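Long-range contacts in 3-dehydroquinate dehydratase (Thermus thermophilus, PDB 2UYG), which probably catalyses the trans-dehydration of 3-dehydroquinate to 3-dehydroshikimate via an enolate intermediate, the third step of the route to chorismate: residues Leu40-Val44 with Leu135-Ala139; Leu85-Arg89 with Val114-Cys119; Val95-Thr101 with Cys119-Gly125. The contacts are given in a common frame with arbitrary orientation. Residues are numbered along the deposited sequence.

Contact 1: residues Leu40-Val44 with Leu135-Ala139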
loop_
_atom_site.group_PDB
_atom_site.type_symbol
_atom_site.label_atom_id
_atom_site.label_comp_id
_atom_site.label_asym_id
_atom_site.label_seq_id
_atom_site.Cartn_x
_atom_site.Cartn_y
_atom_site.Cartn_z
ATOM N N LEU A 40 -38.399 -29.123 5.500
ATOM C CA LEU A 40 -38.138 -28.522 6.811
ATOM C C LEU A 40 -39.058 -27.452 7.491
ATOM O O LEU A 40 -38.723 -26.932 8.545
ATOM C CB LEU A 40 -36.754 -28.006 6.641
ATOM C CG LEU A 40 -36.065 -27.002 7.470
ATOM C CD1 LEU A 40 -36.227 -27.355 8.960
ATOM C CD2 LEU A 40 -34.639 -27.122 6.958
ATOM N N GLY A 41 -40.235 -27.176 6.964
ATOM C CA GLY A 41 -41.245 -26.443 7.745
ATOM C C GLY A 41 -41.058 -24.953 7.625
ATOM O O GLY A 41 -41.505 -24.191 8.471
ATOM N N LEU A 42 -40.391 -24.567 6.540
ATOM C CA LEU A 42 -40.050 -23.167 6.248
ATOM C C LEU A 42 -40.674 -22.754 4.898
ATOM O O LEU A 42 -40.406 -23.344 3.837
ATOM C CB LEU A 42 -38.531 -23.035 6.179
ATOM C CG LEU A 42 -37.790 -22.144 7.150
ATOM C CD1 LEU A 42 -38.396 -22.035 8.549
ATOM C CD2 LEU A 42 -36.372 -22.632 7.201
ATOM N N GLY A 43 -41.545 -21.783 4.959
ATOM C CA GLY A 43 -42.071 -21.194 3.764
ATOM C C GLY A 43 -40.980 -20.360 3.117
ATOM O O GLY A 43 -40.335 -19.572 3.806
ATOM N N VAL A 44 -40.725 -20.547 1.838
ATOM C CA VAL A 44 -39.778 -19.679 1.112
ATOM C C VAL A 44 -40.362 -18.846 -0.020
ATOM O O VAL A 44 -41.200 -19.284 -0.763
ATOM C CB VAL A 44 -38.452 -20.454 0.571
ATOM C CG1 VAL A 44 -37.905 -21.427 1.545
ATOM C CG2 VAL A 44 -38.679 -21.156 -0.609
ATOM N N LEU A 135 -30.709 -22.398 4.925
ATOM C CA LEU A 135 -32.070 -22.770 5.400
ATOM C C LEU A 135 -32.039 -23.650 6.647
ATOM O O LEU A 135 -32.792 -23.417 7.590
ATOM C CB LEU A 135 -32.882 -23.363 4.262
ATOM C CG LEU A 135 -33.155 -22.358 3.132
ATOM C CD1 LEU A 135 -33.701 -23.020 1.871
ATOM C CD2 LEU A 135 -34.062 -21.183 3.573
ATOM N N VAL A 136 -31.061 -24.531 6.759
ATOM C CA VAL A 136 -30.957 -25.364 7.977
ATOM C C VAL A 136 -30.636 -24.536 9.168
ATOM O O VAL A 136 -31.281 -24.654 10.251
ATOM C CB VAL A 136 -30.004 -26.615 7.814
ATOM C CG1 VAL A 136 -28.845 -26.260 7.103
ATOM C CG2 VAL A 136 -29.564 -27.202 9.189
ATOM N N TYR A 137 -29.725 -23.587 9.005
ATOM C CA TYR A 137 -29.389 -22.710 10.120
ATOM C C TYR A 137 -30.644 -21.940 10.518
ATOM O O TYR A 137 -30.933 -21.777 11.679
ATOM C CB TYR A 137 -28.313 -21.731 9.749
ATOM C CG TYR A 137 -28.205 -20.602 10.751
ATOM C CD1 TYR A 137 -27.542 -20.773 11.949
ATOM C CD2 TYR A 137 -28.774 -19.352 10.523
ATOM C CE1 TYR A 137 -27.432 -19.793 12.849
ATOM C CE2 TYR A 137 -28.621 -18.334 11.467
ATOM C CZ TYR A 137 -27.976 -18.571 12.623
ATOM O OH TYR A 137 -27.823 -17.581 13.624
ATOM N N LEU A 138 -31.378 -21.450 9.545
ATOM C CA LEU A 138 -32.457 -20.526 9.820
ATOM C C LEU A 138 -33.670 -21.232 10.504
ATOM O O LEU A 138 -34.265 -20.682 11.463
ATOM C CB LEU A 138 -32.839 -19.838 8.536
ATOM C CG LEU A 138 -32.479 -18.401 8.230
ATOM C CD1 LEU A 138 -31.542 -17.602 9.105
ATOM C CD2 LEU A 138 -32.208 -18.149 6.792
ATOM N N ALA A 139 -33.934 -22.480 10.101
ATOM C CA ALA A 139 -34.994 -23.313 10.735
ATOM C C ALA A 139 -34.700 -23.608 12.190
ATOM O O ALA A 139 -35.592 -23.576 13.063
ATOM C CB ALA A 139 -35.139 -24.622 10.025
#

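Contact 2: residues Leu85-Arg89 with Val114-Cys119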
loop_
_atom_site.group_PDB
_atom_site.type_symbol
_atom_site.label_atom_id
_atom_site.label_comp_id
_atom_site.label_asym_id
_atom_site.label_seq_id
_atom_site.Cartn_x
_atom_site.Cartn_y
_atom_site.Cartn_z
ATOM N N LEU A 85 -25.051 -2.967 2.181
ATOM C CA LEU A 85 -24.700 -3.107 3.609
ATOM C C LEU A 85 -25.597 -2.248 4.465
ATOM O O LEU A 85 -26.022 -2.663 5.469
ATOM C CB LEU A 85 -23.290 -2.558 3.854
ATOM C CG LEU A 85 -22.407 -2.934 5.017
ATOM C CD1 LEU A 85 -21.463 -1.745 5.450
ATOM C CD2 LEU A 85 -22.997 -3.739 6.165
ATOM N N ASP A 86 -25.750 -0.988 4.119
ATOM C CA ASP A 86 -26.490 -0.103 5.011
ATOM C C ASP A 86 -27.970 -0.576 5.066
ATOM O O ASP A 86 -28.622 -0.467 6.088
ATOM C CB ASP A 86 -26.390 1.361 4.550
ATOM C CG ASP A 86 -25.226 2.097 5.142
ATOM O OD1 ASP A 86 -24.525 1.514 5.995
ATOM O OD2 ASP A 86 -24.885 3.310 4.821
ATOM N N ALA A 87 -28.467 -1.089 3.947
ATOM C CA ALA A 87 -29.830 -1.609 3.880
ATOM C C ALA A 87 -29.958 -2.724 4.890
ATOM O O ALA A 87 -30.908 -2.713 5.644
ATOM C CB ALA A 87 -30.155 -2.124 2.552
ATOM N N ILE A 88 -28.977 -3.661 4.924
ATOM C CA ILE A 88 -29.142 -4.762 5.834
ATOM C C ILE A 88 -29.101 -4.347 7.307
ATOM O O ILE A 88 -29.828 -4.933 8.142
ATOM C CB ILE A 88 -28.285 -6.060 5.520
ATOM C CG1 ILE A 88 -27.325 -6.361 6.598
ATOM C CG2 ILE A 88 -27.761 -6.271 4.050
ATOM C CD1 ILE A 88 -27.707 -7.581 7.218
ATOM N N ARG A 89 -28.278 -3.334 7.599
ATOM C CA ARG A 89 -28.129 -2.804 8.952
ATOM C C ARG A 89 -29.379 -2.031 9.374
ATOM O O ARG A 89 -29.665 -1.932 10.561
ATOM C CB ARG A 89 -26.911 -1.857 9.094
ATOM C CG ARG A 89 -25.517 -2.537 9.375
ATOM C CD ARG A 89 -25.170 -2.606 10.888
ATOM N NE ARG A 89 -25.669 -3.822 11.635
ATOM C CZ ARG A 89 -26.816 -3.913 12.386
ATOM N NH1 ARG A 89 -27.121 -5.073 13.005
ATOM N NH2 ARG A 89 -27.681 -2.885 12.492
ATOM N N VAL A 114 -18.226 -6.588 1.273
ATOM C CA VAL A 114 -18.683 -5.483 2.057
ATOM C C VAL A 114 -19.943 -5.651 2.771
ATOM O O VAL A 114 -20.216 -4.824 3.638
ATOM C CB VAL A 114 -18.767 -4.157 1.301
ATOM C CG1 VAL A 114 -17.528 -3.938 0.412
ATOM C CG2 VAL A 114 -20.133 -3.881 0.611
ATOM N N THR A 115 -20.751 -6.625 2.410
ATOM C CA THR A 115 -21.995 -6.909 3.148
ATOM C C THR A 115 -21.820 -7.833 4.295
ATOM O O THR A 115 -22.615 -7.788 5.229
ATOM C CB THR A 115 -23.072 -7.538 2.292
ATOM O OG1 THR A 115 -22.496 -8.605 1.540
ATOM C CG2 THR A 115 -23.643 -6.522 1.282
ATOM N N ALA A 116 -20.751 -8.654 4.276
ATOM C CA ALA A 116 -20.676 -9.764 5.243
ATOM C C ALA A 116 -20.594 -9.301 6.703
ATOM O O ALA A 116 -21.150 -10.005 7.572
ATOM C CB ALA A 116 -19.524 -10.836 4.871
ATOM N N PRO A 117 -19.942 -8.161 7.006
ATOM C CA PRO A 117 -19.898 -7.665 8.389
ATOM C C PRO A 117 -21.236 -7.512 9.058
ATOM O O PRO A 117 -21.223 -7.608 10.288
ATOM C CB PRO A 117 -19.148 -6.313 8.290
ATOM C CG PRO A 117 -18.259 -6.499 7.069
ATOM C CD PRO A 117 -19.059 -7.371 6.133
ATOM N N ALA A 118 -22.319 -7.274 8.315
ATOM C CA ALA A 118 -23.607 -7.091 8.921
ATOM C C ALA A 118 -24.509 -8.306 8.908
ATOM O O ALA A 118 -25.577 -8.211 9.413
ATOM C CB ALA A 118 -24.319 -5.923 8.256
ATOM N N CYS A 119 -24.096 -9.439 8.390
ATOM C CA CYS A 119 -24.885 -10.656 8.369
ATOM C C CYS A 119 -24.613 -11.595 9.622
ATOM O O CYS A 119 -23.537 -11.587 10.218
ATOM C CB CYS A 119 -24.548 -11.404 7.047
ATOM S SG CYS A 119 -24.969 -10.481 5.442
#

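Contact 3: residues Val95-Thr101 with Cys119-Gly125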
loop_
_atom_site.group_PDB
_atom_site.type_symbol
_atom_site.label_atom_id
_atom_site.label_comp_id
_atom_site.label_asym_id
_atom_site.label_seq_id
_atom_site.Cartn_x
_atom_site.Cartn_y
_atom_site.Cartn_z
ATOM N N VAL A 95 -29.784 -11.744 8.483
ATOM C CA VAL A 95 -29.432 -11.927 7.104
ATOM C C VAL A 95 -28.240 -12.947 6.996
ATOM O O VAL A 95 -27.229 -12.802 7.688
ATOM C CB VAL A 95 -29.036 -10.622 6.517
ATOM C CG1 VAL A 95 -28.677 -10.787 5.063
ATOM C CG2 VAL A 95 -30.149 -9.577 6.649
ATOM N N VAL A 96 -28.422 -13.998 6.203
ATOM C CA VAL A 96 -27.390 -14.943 5.920
ATOM C C VAL A 96 -26.916 -14.712 4.457
ATOM O O VAL A 96 -27.715 -14.687 3.573
ATOM C CB VAL A 96 -27.853 -16.395 6.019
ATOM C CG1 VAL A 96 -26.657 -17.321 5.824
ATOM C CG2 VAL A 96 -28.487 -16.696 7.439
ATOM N N GLU A 97 -25.616 -14.498 4.273
ATOM C CA GLU A 97 -25.015 -14.193 2.979
ATOM C C GLU A 97 -24.598 -15.534 2.415
ATOM O O GLU A 97 -23.956 -16.278 3.067
ATOM C CB GLU A 97 -23.797 -13.269 3.140
ATOM C CG GLU A 97 -23.153 -12.943 1.838
ATOM C CD GLU A 97 -22.040 -11.885 1.908
ATOM O OE1 GLU A 97 -20.932 -12.090 1.296
ATOM O OE2 GLU A 97 -22.251 -10.878 2.564
ATOM N N VAL A 98 -24.950 -15.807 1.202
ATOM C CA VAL A 98 -24.672 -17.069 0.522
ATOM C C VAL A 98 -23.998 -16.816 -0.804
ATOM O O VAL A 98 -24.299 -15.826 -1.504
ATOM C CB VAL A 98 -26.109 -17.735 0.443
ATOM C CG1 VAL A 98 -26.304 -18.592 -0.637
ATOM C CG2 VAL A 98 -26.377 -18.443 1.788
ATOM N N HIS A 99 -23.063 -17.697 -1.205
ATOM C CA HIS A 99 -22.502 -17.642 -2.594
ATOM C C HIS A 99 -22.309 -19.063 -3.067
ATOM O O HIS A 99 -21.894 -19.887 -2.270
ATOM C CB HIS A 99 -21.136 -16.962 -2.665
ATOM C CG HIS A 99 -21.091 -15.658 -1.975
ATOM N ND1 HIS A 99 -21.364 -14.465 -2.622
ATOM C CD2 HIS A 99 -20.898 -15.347 -0.671
ATOM C CE1 HIS A 99 -21.267 -13.482 -1.749
ATOM N NE2 HIS A 99 -20.994 -13.985 -0.555
ATOM N N LEU A 100 -22.565 -19.310 -4.337
ATOM C CA LEU A 100 -22.402 -20.585 -4.955
ATOM C C LEU A 100 -20.958 -21.039 -4.956
ATOM O O LEU A 100 -20.696 -22.203 -4.706
ATOM C CB LEU A 100 -22.811 -20.500 -6.417
ATOM C CG LEU A 100 -24.306 -20.147 -6.579
ATOM C CD1 LEU A 100 -24.425 -19.393 -7.881
ATOM C CD2 LEU A 100 -25.138 -21.389 -6.537
ATOM N N THR A 101 -20.069 -20.101 -5.280
ATOM C CA THR A 101 -18.659 -20.380 -5.488
ATOM C C THR A 101 -17.890 -19.939 -4.311
ATOM O O THR A 101 -18.376 -19.176 -3.489
ATOM C CB THR A 101 -18.035 -19.598 -6.718
ATOM O OG1 THR A 101 -18.141 -18.168 -6.543
ATOM C CG2 THR A 101 -18.724 -19.914 -7.991
ATOM N N CYS A 119 -24.096 -9.439 8.390
ATOM C CA CYS A 119 -24.885 -10.656 8.369
ATOM C C CYS A 119 -24.613 -11.595 9.622
ATOM O O CYS A 119 -23.537 -11.587 10.218
ATOM C CB CYS A 119 -24.548 -11.404 7.047
ATOM S SG CYS A 119 -24.969 -10.481 5.442
ATOM N N ARG A 120 -25.547 -12.460 9.921
ATOM C CA ARG A 120 -25.356 -13.510 10.901
ATOM C C ARG A 120 -24.149 -14.293 10.485
ATOM O O ARG A 120 -23.299 -14.583 11.270
ATOM C CB ARG A 120 -26.561 -14.501 10.935
ATOM C CG ARG A 120 -27.619 -14.089 11.772
ATOM C CD ARG A 120 -27.168 -14.033 13.282
ATOM N NE ARG A 120 -28.269 -13.424 13.986
ATOM C CZ ARG A 120 -29.359 -14.078 14.320
ATOM N NH1 ARG A 120 -30.337 -13.426 14.959
ATOM N NH2 ARG A 120 -29.486 -15.383 14.035
ATOM N N GLY A 121 -24.097 -14.686 9.225
ATOM C CA GLY A 121 -22.988 -15.529 8.800
ATOM C C GLY A 121 -22.898 -15.584 7.322
ATOM O O GLY A 121 -23.725 -14.913 6.626
ATOM N N ILE A 122 -21.924 -16.382 6.871
ATOM C CA ILE A 122 -21.618 -16.542 5.481
ATOM C C ILE A 122 -21.376 -17.964 5.106
ATOM O O ILE A 122 -20.721 -18.726 5.832
ATOM C CB ILE A 122 -20.459 -15.530 5.021
ATOM C CG1 ILE A 122 -20.038 -15.744 3.563
ATOM C CG2 ILE A 122 -19.319 -15.521 5.944
ATOM C CD1 ILE A 122 -19.399 -14.469 2.966
ATOM N N VAL A 123 -21.974 -18.370 3.984
ATOM C CA VAL A 123 -21.727 -19.661 3.474
ATOM C C VAL A 123 -21.367 -19.648 2.043
ATOM O O VAL A 123 -22.095 -19.164 1.171
ATOM C CB VAL A 123 -22.756 -20.825 3.913
ATOM C CG1 VAL A 123 -23.838 -20.410 4.771
ATOM C CG2 VAL A 123 -23.094 -21.699 2.833
ATOM N N SER A 124 -20.196 -20.155 1.741
ATOM C CA SER A 124 -19.907 -20.228 0.309
ATOM C C SER A 124 -18.968 -21.274 -0.273
ATOM O O SER A 124 -18.079 -21.736 0.376
ATOM C CB SER A 124 -19.458 -18.841 -0.128
ATOM O OG SER A 124 -18.193 -18.584 0.355
ATOM N N GLY A 125 -19.252 -21.658 -1.531
ATOM C CA GLY A 125 -18.486 -22.661 -2.266
ATOM C C GLY A 125 -19.222 -23.960 -2.547
ATOM O O GLY A 125 -18.716 -24.809 -3.201
#

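Contact 1: residues Leu40-Val44 with Leu135-Ala139
A Schellman motif ends helix 26-39 here, and the turn it creates is packed against the last helix of the flavodoxin-like alpha/beta fold, 129-140. Gly41, at a phi of 86°, is the C-prime residue: at these backbone angles a side chain would run into the carbonyl oxygen of Leu40. The chain is thereby turned toward strand 44-48, and Leu40, Leu42 and Val44 all direct their CA-to-CB bonds at residues 135-139. Leu42 sits centrally, its CD2 3.7 Å from both Leu135 O and Ala139 CB. Leu40 CD2 lies 4.2 Å from Val136 CA, along the same helix, and Val44 CG1 approaches Leu135 CD2 at 4.4 Å. Beyond the two segments, Leu42 and Leu135 both rest on Val2 of strand 2-6, while Val136 packs on Leu133 of a second subunit. No hydrogen bond crosses between the segments; Leu135 O already accepts one from Ala139 N (2.9 Å) within its helix. Cohesion here therefore comes from apolar contact, with alanine's small side chain letting the leucines come near the helix backbone.

Contact 2: residues Leu85-Arg89 with Val114-Cys119
Apolar contacts dominate where the end of helix 82-89 meets residues 114-119, and most converge on Ala118. Its CB is 3.3 Å from Leu85 CD2, 3.5 Å from Ile88 CG1 and 3.8 Å from Arg89 CG, so one methyl group occupies the space between three helical side chains. Ile88 CD1 also reaches Cys119 SG at 4.4 Å. Polar backbone atoms add to the packing: Leu85 CG lies 3.2 Å from Val114 O, Ile88 CD1 3.1 Å from Ala118 O, and Thr115 CG2 3.9 Å from Leu85 N. Hydrogen bonds shape each segment but none joins them; Ala118 N to Thr115 O (3.1 Å) and Cys119 N to Ala116 O (3.1 Å) hold the short 3-10 turn. The polar groups look elsewhere: Thr115 OG1 bonds to Glu97, and Asp86, predicted to bind substrate, forms a salt bridge with Arg110 of a third subunit. This is a helix-to-loop contact beside the probable active site of a type II dehydroquinase, joining helix 82-89 to the approach to strand 121-124.

Contact 3: residues Val95-Thr101 with Cys119-Gly125
The shortest hydrogen bond among these residues lies within one strand: His99 NE2 donates to Glu97 OE1 at 2.6 Å, a histidine-carboxylate pair whose carboxylate is also held by Thr115 and Ser113. Between the strands runs a parallel pattern. Arg120 N reaches Val95 O (2.8 Å), Glu97 N bonds to Gly121 O (3.0 Å), Val123 N to Glu97 O (3.0 Å), His99 N to Val123 O (3.0 Å), and Gly125 N to His99 O (3.3 Å). Glu97 and His99 thus bond through both N and O, in register with Ile122 and Ser124. CA-H...O contacts reinforce this, as from Val98 CA to Val123 O at 3.4 Å. Packing differs between the faces. Val96 and Val98 meet Val123 CG1 through CG1 (4.3 Å) and CG2 (4.4 Å) respectively, on the face covered by helix 129-140. On the other, Ile122 CD1 lies at the edge of the His99 ring, 3.9 Å from NE2, and Ser124 CB is 3.6 Å from His99 CB. Strand 121-124 continues the sheet by antiparallel pairing with a strand of a second subunit. Leu100 and Thr101 are predicted to bind substrate just past the strand end. The sheet holds the backbone of His99 while its bond to Glu97 probably sets the orientation of the ring, as would suit the predicted proton donor.

From the N terminus, the chain forms strand 2-6 and helix 26-39 before entering contact 1, whose partner lies near the C terminus; this closure therefore encloses both other contacts. Within it, contacts 2 and 3 cross: helix 82-89 precedes strand 95-99, residues 114-119 then return to the helix, and residues 119-125 pair with the strand, with Cys119 common to both. Thr115 OG1 lies 2.5 Å from Glu97 OE2, a probable hydrogen bond between contacts 2 and 3, and Ile88 packs on Val95. Helix 129-140 follows, where Tyr137 and Leu138 rest on Val96, joining contact 3 to contact 1. Contacts 1 and 2 do not touch, their centres being about 21 Å apart.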